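PDB 3LXQ: uncharacterized protein VP1736 from Vibrio parahaemolyticus, which is of unknown function but carries a sulfatase-family domain with the alpha/beta fold of the alkaline phosphatase superfamily. Local coordinates for residues 143-147 with 434-439; 121-127 with 321-327; 215-220 with 247-253; 168-174 with 351-356; 373-377 with 389-393. All blocks are in the same frame, centred on the assembly; numbering follows the deposited sequence.

Interaction 1 (143-147 with 434-439); sequences GFPPS and FASKAY
Pro146 O reaches the helix of 434-439 through two waters: water 1 lies 2.9 Å from Pro146 O and takes a bond from Ala435 N, while water 2, at 3.0 Å from Pro146 O, takes one from Ser436 N. Next to this bridge Ala435 CB sits against the loop backbone, 3.2 Å from Pro145 O. The same methyl lies over one face of the Phe144 ring, with CZ of Phe144 3.6 Å from CB of Ala435. Phe144 CG is anti to the backbone N (chi1 -165°), which carries the ring to the helix, where CE1 of Phe144 meets Ala438 CB at 3.8 Å, in the ring plane. Phe434 turns its own edge to the loop, its CD2 3.8 Å from CG of Pro145. Beyond the pair, Phe162 meets the Phe144 ring edge-to-face, and Phe434 packs on Leu54 and Val57 of helix 50-61. Apolar packing and two bridging waters, and not direct polar bonds, thus join the loop to helix 422-441.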
# COMPACT_ATOMS: atom_id res chain seq x y z
N GLY A 143 2.12 -1.47 7.51
CA GLY A 143 2.09 -2.90 7.19
C GLY A 143 1.04 -3.64 7.97
O GLY A 143 0.97 -4.87 7.90
N PHE A 144 0.21 -2.88 8.70
CA PHE A 144 -0.78 -3.43 9.61
C PHE A 144 -1.92 -3.97 8.78
O PHE A 144 -2.37 -3.29 7.86
CB PHE A 144 -1.29 -2.32 10.54
CG PHE A 144 -2.06 -2.80 11.76
CD1 PHE A 144 -1.49 -3.69 12.67
CD2 PHE A 144 -3.33 -2.30 12.02
CE1 PHE A 144 -2.19 -4.12 13.79
CE2 PHE A 144 -4.04 -2.71 13.16
CZ PHE A 144 -3.47 -3.62 14.04
N PRO A 145 -2.37 -5.19 9.08
CA PRO A 145 -3.47 -5.81 8.36
C PRO A 145 -4.80 -5.14 8.71
O PRO A 145 -4.83 -4.28 9.58
CB PRO A 145 -3.47 -7.28 8.85
CG PRO A 145 -2.22 -7.45 9.61
CD PRO A 145 -1.82 -6.10 10.11
N PRO A 146 -5.87 -5.52 8.01
CA PRO A 146 -7.17 -4.86 8.11
C PRO A 146 -8.07 -5.40 9.23
O PRO A 146 -7.84 -6.50 9.75
CB PRO A 146 -7.81 -5.13 6.73
CG PRO A 146 -7.19 -6.44 6.29
CD PRO A 146 -5.82 -6.52 6.94
N SER A 147 -9.08 -4.62 9.60
CA SER A 147 -10.10 -5.05 10.54
C SER A 147 -11.43 -4.59 9.98
O SER A 147 -11.45 -3.90 8.95
CB SER A 147 -9.85 -4.48 11.95
OG SER A 147 -10.10 -3.08 12.03
N PHE A 434 -6.56 -10.68 13.63
CA PHE A 434 -5.30 -10.22 14.20
C PHE A 434 -5.25 -8.71 14.48
O PHE A 434 -4.98 -8.30 15.61
CB PHE A 434 -4.09 -10.66 13.36
CG PHE A 434 -2.79 -10.05 13.81
CD1 PHE A 434 -2.22 -10.43 15.02
CD2 PHE A 434 -2.16 -9.08 13.05
CE1 PHE A 434 -1.03 -9.87 15.45
CE2 PHE A 434 -0.97 -8.50 13.47
CZ PHE A 434 -0.40 -8.90 14.68
N ALA A 435 -5.52 -7.90 13.46
CA ALA A 435 -5.44 -6.45 13.59
C ALA A 435 -6.35 -5.93 14.69
O ALA A 435 -5.94 -5.08 15.50
CB ALA A 435 -5.74 -5.76 12.29
N SER A 436 -7.58 -6.46 14.73
CA SER A 436 -8.55 -6.10 15.76
C SER A 436 -8.02 -6.39 17.18
O SER A 436 -8.15 -5.56 18.07
CB SER A 436 -9.86 -6.83 15.50
OG SER A 436 -10.83 -6.53 16.48
N LYS A 437 -7.38 -7.55 17.36
CA LYS A 437 -6.81 -7.90 18.66
C LYS A 437 -5.51 -7.14 18.96
O LYS A 437 -5.26 -6.77 20.11
CB LYS A 437 -6.62 -9.41 18.77
CG LYS A 437 -7.90 -10.19 19.09
CD LYS A 437 -8.04 -10.38 20.61
CE LYS A 437 -9.33 -11.09 20.98
NZ LYS A 437 -10.48 -10.15 21.17
N ALA A 438 -4.68 -6.93 17.94
CA ALA A 438 -3.39 -6.26 18.12
C ALA A 438 -3.60 -4.81 18.53
O ALA A 438 -2.84 -4.26 19.34
CB ALA A 438 -2.55 -6.34 16.84
N TYR A 439 -4.63 -4.21 17.94
CA TYR A 439 -5.05 -2.85 18.27
C TYR A 439 -5.51 -2.76 19.72
O TYR A 439 -5.00 -1.94 20.48
CB TYR A 439 -6.15 -2.36 17.31
CG TYR A 439 -6.66 -0.98 17.66
CD1 TYR A 439 -7.88 -0.81 18.30
CD2 TYR A 439 -5.89 0.15 17.40
CE1 TYR A 439 -8.34 0.45 18.65
CE2 TYR A 439 -6.33 1.41 17.75
CZ TYR A 439 -7.55 1.56 18.37
OH TYR A 439 -7.98 2.82 18.71
O HOH W 1 -6.16 -8.59 10.88
O HOH W 2 -8.76 -7.56 12.36

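Interaction 2 (121-127 with 321-327); sequences WQFTQMY and FHIPALI
Two antiparallel strands of the large mixed sheet, each broken in the middle, meet where Trp121 pairs with Ile327 and Tyr127 with His322. At the regular end Trp121 and Ile327 form a hydrogen-bonded pair, with Ile327 N 2.9 Å from Trp121 O, and Phe123 N adds a bond to Ala325 O at 3.0 Å. The Ile327 side chain runs beside that of Trp121, and its CD1 reaches the edge of the Phe123 ring at CE1, 3.8 Å away. Between the paired ends the strands part, and water 3 fills in: it donates to Phe123 O and Ile323 O and accepts from Met126 N. The pair belongs to the central mixed sheet of this sulfatase-family, alpha/beta chain, in which strand 322-328 also pairs antiparallel with strand 298-304. His322, CG anti to its own N (chi1 -170°), sends NE2 to Thr124 O at 2.9 Å, the donor standing 50° above the carbonyl plane. Its CD2 lies over one face of the Tyr127 ring, but the two rings are slid apart and barely overlap. Met126, a selenomethionine, touches Ala325 CB with its CG at 3.7 Å, on the side where Met346 of helix 346-353 packs.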
# COMPACT_ATOMS: atom_id res chain seq x y z
N TRP A 121 10.32 -3.91 -11.49
CA TRP A 121 9.69 -5.00 -10.76
C TRP A 121 8.17 -4.76 -10.66
O TRP A 121 7.69 -3.98 -9.84
CB TRP A 121 10.36 -5.12 -9.39
CG TRP A 121 9.96 -6.32 -8.54
CD1 TRP A 121 9.11 -7.34 -8.87
CD2 TRP A 121 10.46 -6.62 -7.23
NE1 TRP A 121 9.03 -8.25 -7.83
CE2 TRP A 121 9.85 -7.83 -6.82
CE3 TRP A 121 11.34 -5.98 -6.35
CZ2 TRP A 121 10.09 -8.40 -5.57
CZ3 TRP A 121 11.59 -6.56 -5.12
CH2 TRP A 121 10.97 -7.76 -4.74
N GLN A 122 7.44 -5.44 -11.54
CA GLN A 122 6.00 -5.25 -11.73
C GLN A 122 5.30 -6.38 -11.01
O GLN A 122 5.70 -7.54 -11.15
CB GLN A 122 5.69 -5.28 -13.24
CG GLN A 122 4.27 -5.69 -13.63
CD GLN A 122 4.12 -5.92 -15.13
OE1 GLN A 122 5.06 -5.73 -15.90
NE2 GLN A 122 2.92 -6.32 -15.55
N PHE A 123 4.28 -6.05 -10.22
CA PHE A 123 3.53 -7.09 -9.49
C PHE A 123 2.18 -7.26 -10.16
O PHE A 123 1.40 -6.31 -10.21
CB PHE A 123 3.34 -6.71 -8.02
CG PHE A 123 4.62 -6.60 -7.23
CD1 PHE A 123 5.39 -5.45 -7.29
CD2 PHE A 123 5.03 -7.63 -6.41
CE1 PHE A 123 6.57 -5.34 -6.53
CE2 PHE A 123 6.21 -7.54 -5.66
CZ PHE A 123 6.97 -6.40 -5.72
N THR A 124 1.90 -8.44 -10.68
CA THR A 124 0.69 -8.64 -11.48
C THR A 124 -0.44 -9.22 -10.65
O THR A 124 -1.57 -9.32 -11.12
CB THR A 124 0.91 -9.54 -12.72
OG1 THR A 124 1.16 -10.89 -12.29
CG2 THR A 124 2.08 -9.03 -13.55
N GLN A 125 -0.11 -9.60 -9.42
CA GLN A 125 -1.10 -10.14 -8.49
C GLN A 125 -1.06 -9.45 -7.12
O GLN A 125 -1.10 -10.11 -6.10
CB GLN A 125 -0.90 -11.66 -8.31
CG GLN A 125 -1.34 -12.47 -9.51
CD GLN A 125 -2.82 -12.33 -9.82
OE1 GLN A 125 -3.22 -12.26 -10.99
NE2 GLN A 125 -3.64 -12.30 -8.78
N MSE A 126 -0.99 -8.12 -7.15
CA MSE A 126 -1.00 -7.26 -5.98
C MSE A 126 -2.41 -6.87 -5.57
O MSE A 126 -3.22 -6.45 -6.40
CB MSE A 126 -0.20 -5.99 -6.27
CG MSE A 126 -0.08 -5.04 -5.09
SE MSE A 126 0.85 -5.78 -3.54
CE MSE A 126 2.48 -6.35 -4.44
N TYR A 127 -2.70 -7.00 -4.27
CA TYR A 127 -4.02 -6.64 -3.74
C TYR A 127 -3.95 -5.68 -2.57
O TYR A 127 -3.13 -5.83 -1.67
CB TYR A 127 -4.82 -7.88 -3.37
CG TYR A 127 -5.12 -8.73 -4.58
CD1 TYR A 127 -4.18 -9.64 -5.06
CD2 TYR A 127 -6.32 -8.59 -5.27
CE1 TYR A 127 -4.42 -10.39 -6.19
CE2 TYR A 127 -6.58 -9.35 -6.40
CZ TYR A 127 -5.62 -10.26 -6.86
OH TYR A 127 -5.86 -11.01 -7.99
N PHE A 321 -9.96 -5.25 -5.48
CA PHE A 321 -8.81 -5.00 -4.60
C PHE A 321 -7.53 -5.08 -5.40
O PHE A 321 -6.42 -4.79 -4.90
CB PHE A 321 -8.82 -6.00 -3.43
CG PHE A 321 -9.94 -5.77 -2.45
CD1 PHE A 321 -11.23 -6.25 -2.70
CD2 PHE A 321 -9.71 -5.07 -1.28
CE1 PHE A 321 -12.27 -6.03 -1.81
CE2 PHE A 321 -10.75 -4.84 -0.38
CZ PHE A 321 -12.03 -5.33 -0.64
N HIS A 322 -7.67 -5.47 -6.67
CA HIS A 322 -6.54 -5.68 -7.56
C HIS A 322 -5.96 -4.33 -8.01
O HIS A 322 -6.67 -3.45 -8.49
CB HIS A 322 -6.95 -6.58 -8.72
CG HIS A 322 -5.80 -7.05 -9.57
ND1 HIS A 322 -5.95 -7.36 -10.91
CD2 HIS A 322 -4.49 -7.25 -9.28
CE1 HIS A 322 -4.79 -7.74 -11.40
NE2 HIS A 322 -3.89 -7.69 -10.44
N ILE A 323 -4.66 -4.17 -7.81
CA ILE A 323 -4.02 -2.88 -7.95
C ILE A 323 -2.66 -3.05 -8.61
O ILE A 323 -2.07 -4.12 -8.53
CB ILE A 323 -3.86 -2.14 -6.58
CG1 ILE A 323 -3.21 -3.03 -5.51
CG2 ILE A 323 -5.21 -1.69 -6.05
CD1 ILE A 323 -2.59 -2.25 -4.34
N PRO A 324 -2.18 -2.01 -9.30
CA PRO A 324 -0.81 -2.04 -9.80
C PRO A 324 0.19 -1.82 -8.68
O PRO A 324 -0.13 -1.19 -7.67
CB PRO A 324 -0.77 -0.85 -10.76
CG PRO A 324 -1.78 0.11 -10.20
CD PRO A 324 -2.87 -0.76 -9.66
N ALA A 325 1.39 -2.37 -8.84
CA ALA A 325 2.49 -2.06 -7.95
C ALA A 325 3.74 -2.20 -8.78
O ALA A 325 3.88 -3.17 -9.50
CB ALA A 325 2.52 -3.01 -6.75
N LEU A 326 4.61 -1.22 -8.67
CA LEU A 326 5.85 -1.19 -9.43
C LEU A 326 6.97 -0.70 -8.55
O LEU A 326 6.87 0.36 -7.94
CB LEU A 326 5.69 -0.25 -10.63
CG LEU A 326 6.71 -0.07 -11.78
CD1 LEU A 326 7.36 1.29 -11.70
CD2 LEU A 326 7.76 -1.17 -11.90
N ILE A 327 8.05 -1.47 -8.47
CA ILE A 327 9.24 -1.00 -7.80
C ILE A 327 10.27 -0.74 -8.89
O ILE A 327 10.54 -1.60 -9.73
CB ILE A 327 9.76 -1.98 -6.73
CG1 ILE A 327 8.71 -2.18 -5.62
CG2 ILE A 327 11.09 -1.50 -6.16
CD1 ILE A 327 9.09 -3.23 -4.58
O HOH W 3 -1.34 -6.52 -9.58

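Interaction 3 (215-220 with 247-253); sequences SWGVSD and TSSNHSP
An aromatic stack near the surface and a carboxylate grip farther in join the turn around strand 217-218 to the loop that follows strand 241-246. The imidazole of His251 lies face to face with the six-membered ring of Trp216, centroids 4.0 Å apart and planes at 12°, while His251 CB makes a CH-pi contact over the five-membered ring. A bond from His251 ND1 to Ser248 O, 2.9 Å and in the imidazole plane, fixes how that ring is turned. Trp216 NE1 donates to Ser252 O at 2.7 Å, from above the carbonyl plane. Deeper, Asp220 OD1 accepts from two successive amides: Ser248 N, at 3.0 Å in a nearly straight bond to the syn lone pair, and Ser249 N at 3.1 Å. Asp220 OD2 accepts a hydrogen bond from water 4 at 2.6 Å and has Ser278 OG of helix 271-289 as a further partner. Ser219 is the N-cap of helix 220-234, and Asp220, in its first turn, ties that helix start to the loop after parallel strand 241-246 of the alpha/beta sheet.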
# COMPACT_ATOMS: atom_id res chain seq x y z
N SER A 215 -10.69 21.17 -6.36
CA SER A 215 -11.35 21.04 -5.05
C SER A 215 -10.52 20.24 -4.05
O SER A 215 -10.64 20.40 -2.83
CB SER A 215 -12.69 20.34 -5.22
OG SER A 215 -13.46 20.97 -6.21
N TRP A 216 -9.68 19.36 -4.58
CA TRP A 216 -8.89 18.47 -3.74
C TRP A 216 -7.46 18.99 -3.59
O TRP A 216 -6.64 18.38 -2.91
CB TRP A 216 -8.97 17.06 -4.32
CG TRP A 216 -10.41 16.57 -4.29
CD1 TRP A 216 -11.36 16.76 -5.26
CD2 TRP A 216 -11.06 15.88 -3.22
NE1 TRP A 216 -12.56 16.20 -4.87
CE2 TRP A 216 -12.40 15.65 -3.62
CE3 TRP A 216 -10.64 15.41 -1.97
CZ2 TRP A 216 -13.33 14.97 -2.81
CZ3 TRP A 216 -11.56 14.73 -1.16
CH2 TRP A 216 -12.89 14.52 -1.59
N GLY A 217 -7.19 20.14 -4.21
CA GLY A 217 -5.88 20.81 -4.12
C GLY A 217 -5.20 20.96 -5.47
O GLY A 217 -5.85 20.97 -6.51
N VAL A 218 -3.87 21.05 -5.45
CA VAL A 218 -3.08 21.17 -6.70
C VAL A 218 -3.13 19.88 -7.54
O VAL A 218 -3.27 18.77 -6.99
CB VAL A 218 -1.60 21.56 -6.43
CG1 VAL A 218 -1.52 22.81 -5.57
CG2 VAL A 218 -0.84 20.42 -5.79
N SER A 219 -3.05 20.04 -8.86
CA SER A 219 -3.04 18.89 -9.78
C SER A 219 -1.84 17.97 -9.48
O SER A 219 -0.92 18.37 -8.76
CB SER A 219 -3.02 19.35 -11.23
OG SER A 219 -1.76 19.94 -11.57
N ASP A 220 -1.88 16.75 -10.01
CA ASP A 220 -0.82 15.79 -9.76
C ASP A 220 0.51 16.19 -10.41
O ASP A 220 1.56 15.91 -9.86
CB ASP A 220 -1.25 14.37 -10.15
CG ASP A 220 -2.39 13.84 -9.27
OD1 ASP A 220 -2.56 14.33 -8.13
OD2 ASP A 220 -3.11 12.92 -9.74
N THR A 247 -1.27 11.16 -4.51
CA THR A 247 -2.04 11.89 -5.53
C THR A 247 -3.43 12.28 -5.04
O THR A 247 -3.94 11.67 -4.10
CB THR A 247 -2.15 11.11 -6.89
OG1 THR A 247 -2.93 9.91 -6.74
CG2 THR A 247 -0.76 10.77 -7.44
N SER A 248 -4.02 13.28 -5.71
CA SER A 248 -5.32 13.89 -5.35
C SER A 248 -6.23 14.19 -6.54
O SER A 248 -7.44 14.36 -6.36
CB SER A 248 -5.09 15.22 -4.62
OG SER A 248 -4.68 15.00 -3.29
N SER A 249 -5.67 14.30 -7.74
CA SER A 249 -6.50 14.70 -8.90
C SER A 249 -7.68 13.78 -9.14
O SER A 249 -8.77 14.24 -9.47
CB SER A 249 -5.68 14.83 -10.19
OG SER A 249 -4.89 15.99 -10.17
N ASN A 250 -7.45 12.48 -9.01
CA ASN A 250 -8.49 11.48 -9.24
C ASN A 250 -9.52 11.39 -8.11
O ASN A 250 -9.55 10.42 -7.34
CB ASN A 250 -7.84 10.12 -9.53
CG ASN A 250 -8.84 9.08 -9.96
OD1 ASN A 250 -9.92 9.41 -10.45
ND2 ASN A 250 -8.49 7.82 -9.78
N HIS A 251 -10.34 12.44 -8.00
CA HIS A 251 -11.48 12.53 -7.09
C HIS A 251 -12.57 13.30 -7.82
O HIS A 251 -12.26 14.27 -8.53
CB HIS A 251 -11.17 13.39 -5.87
CG HIS A 251 -10.47 12.69 -4.76
ND1 HIS A 251 -9.11 12.81 -4.56
CD2 HIS A 251 -10.93 11.91 -3.76
CE1 HIS A 251 -8.76 12.11 -3.49
NE2 HIS A 251 -9.85 11.55 -2.99
N SER A 252 -13.82 12.90 -7.63
CA SER A 252 -14.96 13.66 -8.13
C SER A 252 -14.87 15.07 -7.54
O SER A 252 -14.57 15.21 -6.34
CB SER A 252 -16.28 13.00 -7.71
OG SER A 252 -17.39 13.79 -8.08
N PRO A 253 -15.13 16.11 -8.35
CA PRO A 253 -15.70 16.10 -9.70
C PRO A 253 -14.72 15.96 -10.88
O PRO A 253 -15.13 16.12 -12.02
CB PRO A 253 -16.39 17.46 -9.77
CG PRO A 253 -15.48 18.34 -8.95
CD PRO A 253 -14.88 17.48 -7.87
O HOH W 4 -5.08 11.31 -9.02

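Interaction 4 (168-174 with 351-356); sequences LLKEQGY and LSLIGV
Apolar contacts make up the whole of this junction, and methyl groups do most of the touching. Leu168 CD2 meets Leu351 CD1 at 3.6 Å. Next to it Leu169 passes Leu351 in the opposite direction, and its CD2 is wedged among three side chains, 3.7 Å from CG2 of Val356, 3.9 Å from CD2 of Leu351 and 4.0 Å from CD1 of Ile354. That methyl also lies over one face of the Tyr174 ring. Ile354 holds CG1 between its backbone N and carbonyl carbon (chi1 65°), which turns CD1 to Tyr174 OH, 3.6 Å away. The tyrosine hydroxyl itself is hydrogen-bonded to Lys86 O. Backbone bonds shape both ends: Gly173 and Gly355, each with positive phi, close Schellman motifs, with Tyr174 N bonded to Leu169 O at 2.8 Å and Val356 N to Leu351 O at 2.9 Å. The methyl contacts join the C-terminal ends of helices 165-171 and 346-353, just before strand 175-180 on one side and strand 358-360 on the other.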
# COMPACT_ATOMS: atom_id res chain seq x y z
N LEU A 168 10.65 4.30 12.22
CA LEU A 168 11.78 3.36 12.17
C LEU A 168 12.93 4.02 11.41
O LEU A 168 14.04 4.10 11.92
CB LEU A 168 11.39 2.01 11.52
CG LEU A 168 12.46 0.92 11.33
CD1 LEU A 168 13.14 0.51 12.65
CD2 LEU A 168 11.91 -0.31 10.64
N LEU A 169 12.64 4.53 10.21
CA LEU A 169 13.64 5.19 9.39
C LEU A 169 14.18 6.47 10.06
O LEU A 169 15.38 6.73 9.99
CB LEU A 169 13.12 5.44 7.97
CG LEU A 169 12.93 4.15 7.14
CD1 LEU A 169 12.17 4.38 5.84
CD2 LEU A 169 14.27 3.44 6.87
N LYS A 170 13.30 7.21 10.73
CA LYS A 170 13.69 8.41 11.50
C LYS A 170 14.68 8.04 12.60
O LYS A 170 15.77 8.60 12.68
CB LYS A 170 12.46 9.10 12.10
N GLU A 171 14.29 7.08 13.43
CA GLU A 171 15.17 6.54 14.46
C GLU A 171 16.52 6.06 13.87
O GLU A 171 17.56 6.17 14.51
CB GLU A 171 14.46 5.42 15.23
CG GLU A 171 15.29 4.75 16.32
CD GLU A 171 14.50 4.47 17.60
OE1 GLU A 171 14.88 4.99 18.67
OE2 GLU A 171 13.49 3.73 17.54
N GLN A 172 16.47 5.56 12.63
CA GLN A 172 17.66 5.11 11.91
C GLN A 172 18.44 6.22 11.18
O GLN A 172 19.37 5.93 10.43
CB GLN A 172 17.28 4.01 10.90
CG GLN A 172 17.11 2.62 11.51
CD GLN A 172 18.36 2.17 12.23
OE1 GLN A 172 18.39 2.12 13.47
NE2 GLN A 172 19.41 1.86 11.48
N GLY A 173 18.05 7.48 11.39
CA GLY A 173 18.78 8.63 10.84
C GLY A 173 18.24 9.23 9.54
O GLY A 173 18.92 10.05 8.91
N TYR A 174 17.04 8.82 9.13
CA TYR A 174 16.37 9.35 7.94
C TYR A 174 15.57 10.62 8.21
O TYR A 174 14.98 10.79 9.29
CB TYR A 174 15.39 8.32 7.35
CG TYR A 174 15.98 7.25 6.43
CD1 TYR A 174 16.87 6.29 6.92
CD2 TYR A 174 15.58 7.16 5.09
CE1 TYR A 174 17.38 5.28 6.07
CE2 TYR A 174 16.08 6.17 4.25
CZ TYR A 174 16.97 5.24 4.74
OH TYR A 174 17.48 4.29 3.90
N LEU A 351 12.06 -1.88 2.77
CA LEU A 351 13.16 -1.79 3.75
C LEU A 351 14.33 -2.68 3.37
O LEU A 351 15.51 -2.31 3.53
CB LEU A 351 12.69 -2.16 5.16
CG LEU A 351 11.77 -1.21 5.92
CD1 LEU A 351 11.57 -1.76 7.32
CD2 LEU A 351 12.31 0.23 5.98
N SER A 352 14.00 -3.86 2.86
CA SER A 352 14.99 -4.84 2.47
C SER A 352 15.75 -4.33 1.26
O SER A 352 16.97 -4.51 1.18
CB SER A 352 14.32 -6.19 2.19
OG SER A 352 15.26 -7.25 2.11
N LEU A 353 15.04 -3.69 0.34
CA LEU A 353 15.66 -3.14 -0.88
C LEU A 353 16.55 -1.93 -0.62
O LEU A 353 17.53 -1.70 -1.35
CB LEU A 353 14.60 -2.78 -1.92
CG LEU A 353 14.02 -3.94 -2.72
CD1 LEU A 353 12.70 -3.56 -3.39
CD2 LEU A 353 15.04 -4.43 -3.74
N ILE A 354 16.22 -1.15 0.40
CA ILE A 354 16.97 0.08 0.68
C ILE A 354 18.15 -0.12 1.64
O ILE A 354 18.88 0.83 1.96
CB ILE A 354 16.06 1.26 1.15
CG1 ILE A 354 15.40 0.96 2.50
CG2 ILE A 354 15.04 1.61 0.07
CD1 ILE A 354 14.72 2.16 3.14
N GLY A 355 18.32 -1.36 2.10
CA GLY A 355 19.42 -1.71 2.99
C GLY A 355 19.18 -1.49 4.47
O GLY A 355 20.13 -1.31 5.22
N VAL A 356 17.92 -1.49 4.89
CA VAL A 356 17.61 -1.31 6.32
C VAL A 356 17.15 -2.60 6.97
O VAL A 356 16.09 -3.14 6.60
CB VAL A 356 16.57 -0.18 6.55
CG1 VAL A 356 16.19 -0.08 8.04
CG2 VAL A 356 17.12 1.16 6.08

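Interaction 5 (373-377 with 389-393); sequences REDER and LTRDN
Arg391 and Glu376 form a salt bridge where the first two strands of the five-stranded antiparallel sheet, 377-382 and 385-390, begin and end. From Arg391 CB, the chain leaves with CG beside the backbone N (chi1 -80°) and bends again at chi2; the tip of Arg373 comes near CB, but its position is doubtful. Arg391 CG then lies 3.5 Å from OE1 of Glu376, and Arg391 CD runs past the same oxygen at 3.6 Å. Arg391 NE makes the bond, donating to Glu376 OE1 at 2.7 Å with an N-H...O angle of 178°. The oxygen lies in the guanidinium plane, whereas NE meets it on the syn side but out of the carboxylate plane, the two flat groups being turned 67° apart. Glu376 OE1 also accepts from Ile340 N, so OE1 accepts from two donors. At its tip the Arg391 guanidinium makes a cation-pi contact with Phe410. The backbones are joined by water 5, which accepts from Arg391 N and donates to Glu376 O. At the end of strand 385-390, Thr390 OG1 accepts from Asp392 N, an ST turn. Across the strand pair Arg377 CA makes a C-H...O contact with Leu389 O, the two atoms 3.0 Å apart.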
# COMPACT_ATOMS: atom_id res chain seq x y z
N ARG A 373 4.95 -21.20 -3.45
CA ARG A 373 3.61 -21.05 -4.01
C ARG A 373 2.46 -21.17 -3.02
O ARG A 373 1.47 -20.45 -3.12
CB ARG A 373 3.38 -22.03 -5.16
CG ARG A 373 3.44 -21.37 -6.52
CD ARG A 373 2.53 -22.08 -7.49
NE ARG A 373 1.10 -21.90 -7.19
CZ ARG A 373 0.27 -22.88 -6.84
NH1 ARG A 373 -1.00 -22.62 -6.61
NH2 ARG A 373 0.70 -24.13 -6.72
N GLU A 374 2.57 -22.10 -2.06
CA GLU A 374 1.46 -22.33 -1.14
C GLU A 374 1.34 -21.21 -0.10
O GLU A 374 0.34 -21.12 0.62
CB GLU A 374 1.58 -23.70 -0.45
CG GLU A 374 2.76 -23.82 0.49
CD GLU A 374 4.00 -24.45 -0.16
OE1 GLU A 374 4.09 -24.54 -1.43
OE2 GLU A 374 4.89 -24.87 0.63
N ASP A 375 2.37 -20.36 -0.04
CA ASP A 375 2.39 -19.20 0.85
C ASP A 375 1.90 -17.89 0.21
O ASP A 375 1.63 -16.90 0.91
CB ASP A 375 3.76 -19.04 1.50
CG ASP A 375 4.10 -20.20 2.43
OD1 ASP A 375 3.19 -20.64 3.18
OD2 ASP A 375 5.26 -20.67 2.39
N GLU A 376 1.74 -17.88 -1.12
CA GLU A 376 1.15 -16.73 -1.79
C GLU A 376 -0.23 -16.49 -1.22
O GLU A 376 -0.98 -17.44 -1.03
CB GLU A 376 1.05 -16.98 -3.29
CG GLU A 376 2.40 -17.13 -3.96
CD GLU A 376 2.30 -17.21 -5.47
OE1 GLU A 376 1.22 -16.89 -6.03
OE2 GLU A 376 3.31 -17.60 -6.08
N ARG A 377 -0.55 -15.23 -0.95
CA ARG A 377 -1.85 -14.87 -0.34
C ARG A 377 -2.14 -13.38 -0.42
O ARG A 377 -1.23 -12.55 -0.54
CB ARG A 377 -1.95 -15.35 1.12
CG ARG A 377 -1.02 -14.61 2.12
CD ARG A 377 -1.69 -13.35 2.73
NE ARG A 377 -0.73 -12.59 3.54
CZ ARG A 377 0.12 -11.67 3.08
NH1 ARG A 377 0.13 -11.34 1.78
NH2 ARG A 377 0.95 -11.05 3.92
N LEU A 389 -7.37 -14.80 0.09
CA LEU A 389 -7.09 -15.38 -1.22
C LEU A 389 -5.73 -16.08 -1.22
O LEU A 389 -4.72 -15.49 -0.81
CB LEU A 389 -7.14 -14.29 -2.30
CG LEU A 389 -6.87 -14.72 -3.76
CD1 LEU A 389 -8.03 -15.53 -4.37
CD2 LEU A 389 -6.51 -13.53 -4.65
N THR A 390 -5.73 -17.34 -1.64
CA THR A 390 -4.50 -18.08 -1.92
C THR A 390 -4.60 -18.70 -3.32
O THR A 390 -5.62 -18.58 -3.98
CB THR A 390 -4.25 -19.21 -0.88
OG1 THR A 390 -5.05 -20.34 -1.21
CG2 THR A 390 -4.59 -18.75 0.54
N ARG A 391 -3.54 -19.38 -3.77
CA ARG A 391 -3.54 -19.95 -5.11
C ARG A 391 -4.56 -21.08 -5.27
O ARG A 391 -4.94 -21.43 -6.38
CB ARG A 391 -2.14 -20.44 -5.47
CG ARG A 391 -1.21 -19.35 -5.94
CD ARG A 391 -1.62 -18.79 -7.30
NE ARG A 391 -0.76 -17.69 -7.72
CZ ARG A 391 -0.89 -17.02 -8.86
NH1 ARG A 391 -0.05 -16.03 -9.15
NH2 ARG A 391 -1.86 -17.33 -9.73
N ASP A 392 -5.02 -21.62 -4.13
CA ASP A 392 -5.82 -22.84 -4.11
C ASP A 392 -7.27 -22.63 -3.68
O ASP A 392 -8.15 -23.43 -4.01
CB ASP A 392 -5.15 -23.87 -3.21
CG ASP A 392 -3.78 -24.24 -3.71
OD1 ASP A 392 -3.68 -24.98 -4.70
OD2 ASP A 392 -2.79 -23.76 -3.12
N ASN A 393 -7.50 -21.54 -2.95
CA ASN A 393 -8.78 -21.30 -2.32
C ASN A 393 -9.00 -19.82 -2.03
O ASN A 393 -8.06 -19.01 -2.02
CB ASN A 393 -8.87 -22.11 -1.02
CG ASN A 393 -7.56 -22.08 -0.23
OD1 ASN A 393 -7.10 -21.02 0.17
ND2 ASN A 393 -6.96 -23.25 -0.02
O HOH W 5 -1.18 -19.80 -2.25

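From the N terminus, strand 121-127 is the first partner met, and interaction 2 closes when the chain returns to it as 321-327. Interaction 1 opens within that span, at 143-147, and ends with 434-439 on the last helix, so the two cross. Interaction 4, from 168-174 to 351-356, also crosses interaction 2 but falls wholly within the span of interaction 1. Interaction 3 is local and lies within all three of these spans; interaction 5, a short closure, follows interactions 2, 3 and 4 inside interaction 1. Interactions 2 and 4 touch through Trp121 and Leu353, and 2 and 5 through Tyr127 and Leu389, linking the central sheet to helix 346-353 and the small C-terminal sheet.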